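CutA1 (Shewanella, PDB 3AHP) is a trimeric, thermostable protein of the CutA1 divalent-ion tolerance family, probably involved in tolerance to divalent metal ions. Local coordinates at residues I9-P14 with M59-M64. Sequence-based numbering, arbitrary orientation.
Sequences IFTTCP and MQIKCM
The carbonyl oxygen of Ile9 takes the amide of Ile61 at 2.8 Å (Ile61 N to Ile9 O), nearly straight at 168° about the hydrogen, and Gln60 CA lies 3.3 Å from Ile9 O in a CA-H...O contact. Ile9 N returns the bond to Ile61 O at 2.9 Å. Thr11 and Met59 form the next hydrogen-bonded pair, but less evenly: Thr11 N bonds Met59 O at 3.0 Å, whereas Met59 N, 2.8 Å from Thr11 O, sits 38° out of the plane of that carbonyl. Phe10 and Gln60 make the non-hydrogen-bonded pair between them. This register joins antiparallel strands 6-13 and 50-64 inside the sheet of the ferredoxin-like fold of the GlnB-like clan. Strand 86-94 flanks the first and strand 34-38 the second.

On the face of Ile9, Thr11, Met59 and Ile61, helix 16-28 covers the Met59 and Cys13 end, and Phe86 packs on Ile9 and Thr11. Ile61 CD1 meets Ile9 CG2 at 3.8 Å and also reaches Thr11 CG2. Thr11 OG1, anti to the backbone N (chi1 -173°), hydrogen-bonds Glu85 O. Its CG2, held between the backbone N and the carbonyl carbon, lies 3.6 Å from Met59 CB. Farther along Met59, its SD lies 4.1 Å from Cys13 SG. On the other face, Phe10 CE2 meets Gln60 CG, and both side chains pack on Phe10 of a neighbouring subunit.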
ATOM      1  N   ILE B   9      -3.835  -7.271   2.641  1.00 20.64           N
ATOM      2  CA  ILE B   9      -4.625  -7.470   1.425  1.00 19.68           C
ATOM      3  C   ILE B   9      -5.086  -6.141   0.854  1.00 19.22           C
ATOM      4  O   ILE B   9      -5.572  -5.276   1.589  1.00 17.14           O
ATOM      5  CB  ILE B   9      -5.863  -8.333   1.699  1.00 19.31           C
ATOM      6  CG1 ILE B   9      -5.432  -9.748   2.075  1.00 21.15           C
ATOM      7  CG2 ILE B   9      -6.794  -8.346   0.473  1.00 19.14           C
ATOM      8  CD1 ILE B   9      -6.594 -10.686   2.374  1.00 25.70           C
ATOM      9  N   PHE B  10      -4.909  -5.974  -0.454  1.00 19.16           N
ATOM     10  CA  PHE B  10      -5.425  -4.789  -1.141  1.00 19.65           C
ATOM     11  C   PHE B  10      -6.588  -5.203  -2.000  1.00 19.83           C
ATOM     12  O   PHE B  10      -6.526  -6.215  -2.698  1.00 20.81           O
ATOM     13  CB  PHE B  10      -4.361  -4.136  -2.034  1.00 19.30           C
ATOM     14  CG  PHE B  10      -3.199  -3.586  -1.288  1.00 17.85           C
ATOM     15  CD1 PHE B  10      -2.117  -4.398  -0.967  1.00 20.57           C
ATOM     16  CD2 PHE B  10      -3.179  -2.260  -0.897  1.00 15.69           C
ATOM     17  CE1 PHE B  10      -1.029  -3.884  -0.240  1.00 19.87           C
ATOM     18  CE2 PHE B  10      -2.104  -1.742  -0.196  1.00 14.07           C
ATOM     19  CZ  PHE B  10      -1.031  -2.560   0.147  1.00 13.91           C
ATOM     20  N   THR B  11      -7.618  -4.377  -2.012  1.00 20.67           N
ATOM     21  CA  THR B  11      -8.765  -4.623  -2.867  1.00 22.30           C
ATOM     22  C   THR B  11      -9.524  -3.325  -3.072  1.00 21.65           C
ATOM     23  O   THR B  11      -9.106  -2.289  -2.621  1.00 23.58           O
ATOM     24  CB  THR B  11      -9.688  -5.725  -2.293  1.00 21.69           C
ATOM     25  OG1 THR B  11     -10.697  -6.042  -3.251  1.00 26.34           O
ATOM     26  CG2 THR B  11     -10.348  -5.275  -1.018  1.00 20.01           C
ATOM     27  N   THR B  12     -10.660  -3.392  -3.731  1.00 23.71           N
ATOM     28  CA  THR B  12     -11.240  -2.213  -4.336  1.00 23.85           C
ATOM     29  C   THR B  12     -12.728  -2.468  -4.437  1.00 23.43           C
ATOM     30  O   THR B  12     -13.125  -3.594  -4.642  1.00 24.62           O
ATOM     31  CB  THR B  12     -10.642  -2.016  -5.744  1.00 24.47           C
ATOM     32  OG1 THR B  12      -9.982  -0.746  -5.828  1.00 23.11           O
ATOM     33  CG2 THR B  12     -11.704  -2.154  -6.804  1.00 24.94           C
ATOM     34  N   CYS B  13     -13.551  -1.463  -4.169  1.00 24.63           N
ATOM     35  CA  CYS B  13     -14.988  -1.580  -4.373  1.00 25.95           C
ATOM     36  C   CYS B  13     -15.489  -0.456  -5.253  1.00 26.29           C
ATOM     37  O   CYS B  13     -14.900   0.614  -5.253  1.00 27.28           O
ATOM     38  CB  CYS B  13     -15.716  -1.547  -3.035  1.00 27.61           C
ATOM     39  SG  CYS B  13     -15.579  -3.064  -2.081  1.00 30.63           S
ATOM     40  N   PRO B  14     -16.609  -0.676  -5.974  1.00 28.07           N
ATOM     41  CA  PRO B  14     -17.120   0.323  -6.924  1.00 28.95           C
ATOM     42  C   PRO B  14     -17.627   1.589  -6.260  1.00 30.41           C
ATOM     43  O   PRO B  14     -17.667   2.628  -6.900  1.00 33.16           O
ATOM     44  CB  PRO B  14     -18.270  -0.403  -7.611  1.00 27.31           C
ATOM     45  CG  PRO B  14     -17.904  -1.830  -7.516  1.00 26.58           C
ATOM     46  CD  PRO B  14     -17.304  -1.961  -6.141  1.00 28.06           C
ATOM     47  N   MET B  59      -9.439  -0.567  -0.451  1.00 23.71           N
ATOM     48  CA  MET B  59      -9.478  -1.196   0.876  1.00 25.84           C
ATOM     49  C   MET B  59      -8.150  -1.865   1.247  1.00 24.67           C
ATOM     50  O   MET B  59      -7.577  -2.584   0.437  1.00 24.79           O
ATOM     51  CB  MET B  59     -10.599  -2.232   0.953  1.00 26.61           C
ATOM     52  CG  MET B  59     -11.991  -1.658   0.969  1.00 30.72           C
ATOM     53  SD  MET B  59     -13.239  -2.930   1.244  1.00 41.27           S
ATOM     54  CE  MET B  59     -13.492  -2.772   2.989  1.00 37.75           C
ATOM     55  N   GLN B  60      -7.690  -1.653   2.478  1.00 23.15           N
ATOM     56  CA  GLN B  60      -6.643  -2.490   3.053  1.00 24.43           C
ATOM     57  C   GLN B  60      -7.199  -3.412   4.136  1.00 23.00           C
ATOM     58  O   GLN B  60      -7.841  -2.951   5.067  1.00 23.14           O
ATOM     59  CB  GLN B  60      -5.533  -1.643   3.664  1.00 25.13           C
ATOM     60  CG  GLN B  60      -4.741  -0.758   2.708  1.00 27.11           C
ATOM     61  CD  GLN B  60      -3.658   0.030   3.455  1.00 34.74           C
ATOM     62  OE1 GLN B  60      -2.959   0.860   2.863  1.00 30.92           O
ATOM     63  NE2 GLN B  60      -3.533  -0.222   4.779  1.00 31.19           N
ATOM     64  N   ILE B  61      -6.926  -4.708   4.023  1.00 22.31           N
ATOM     65  CA  ILE B  61      -7.346  -5.680   5.041  1.00 21.60           C
ATOM     66  C   ILE B  61      -6.142  -6.240   5.794  1.00 21.38           C
ATOM     67  O   ILE B  61      -5.193  -6.730   5.186  1.00 20.33           O
ATOM     68  CB  ILE B  61      -8.125  -6.881   4.438  1.00 21.26           C
ATOM     69  CG1 ILE B  61      -9.397  -6.410   3.715  1.00 22.25           C
ATOM     70  CG2 ILE B  61      -8.461  -7.879   5.525  1.00 16.99           C
ATOM     71  CD1 ILE B  61      -9.824  -7.312   2.552  1.00 16.70           C
ATOM     72  N   LYS B  62      -6.181  -6.185   7.118  1.00 21.27           N
ATOM     73  CA  LYS B  62      -5.106  -6.783   7.874  1.00 22.90           C
ATOM     74  C   LYS B  62      -5.600  -7.999   8.616  1.00 23.14           C
ATOM     75  O   LYS B  62      -6.618  -7.942   9.315  1.00 23.67           O
ATOM     76  CB  LYS B  62      -4.446  -5.767   8.804  1.00 23.89           C
ATOM     77  CG  LYS B  62      -3.772  -4.626   8.052  1.00 25.69           C
ATOM     78  CD  LYS B  62      -4.031  -3.297   8.726  1.00 35.62           C
ATOM     79  CE  LYS B  62      -5.150  -2.522   8.059  1.00 38.19           C
ATOM     80  NZ  LYS B  62      -4.592  -1.346   7.314  1.00 47.40           N
ATOM     81  N   CYS B  63      -4.902  -9.115   8.422  1.00 22.85           N
ATOM     82  CA  CYS B  63      -5.420 -10.406   8.816  1.00 23.20           C
ATOM     83  C   CYS B  63      -4.344 -11.461   9.010  1.00 23.80           C
ATOM     84  O   CYS B  63      -3.204 -11.294   8.590  1.00 22.21           O
ATOM     85  CB  CYS B  63      -6.413 -10.891   7.769  1.00 24.95           C
ATOM     86  SG  CYS B  63      -5.650 -11.466   6.260  1.00 27.67           S
ATOM     87  N   MET B  64      -4.750 -12.577   9.609  1.00 26.18           N
ATOM     88  CA  MET B  64      -3.951 -13.802   9.644  1.00 27.11           C
ATOM     89  C   MET B  64      -4.034 -14.599   8.344  1.00 27.23           C
ATOM     90  O   MET B  64      -5.106 -14.840   7.804  1.00 26.37           O
ATOM     91  CB  MET B  64      -4.426 -14.677  10.794  1.00 28.26           C
ATOM     92  CG  MET B  64      -4.430 -13.964  12.131  1.00 30.90           C
ATOM     93  SD  MET B  64      -2.773 -13.668  12.778  1.00 40.34           S
ATOM     94  CE  MET B  64      -2.065 -15.318  12.700  1.00 31.85           C
TER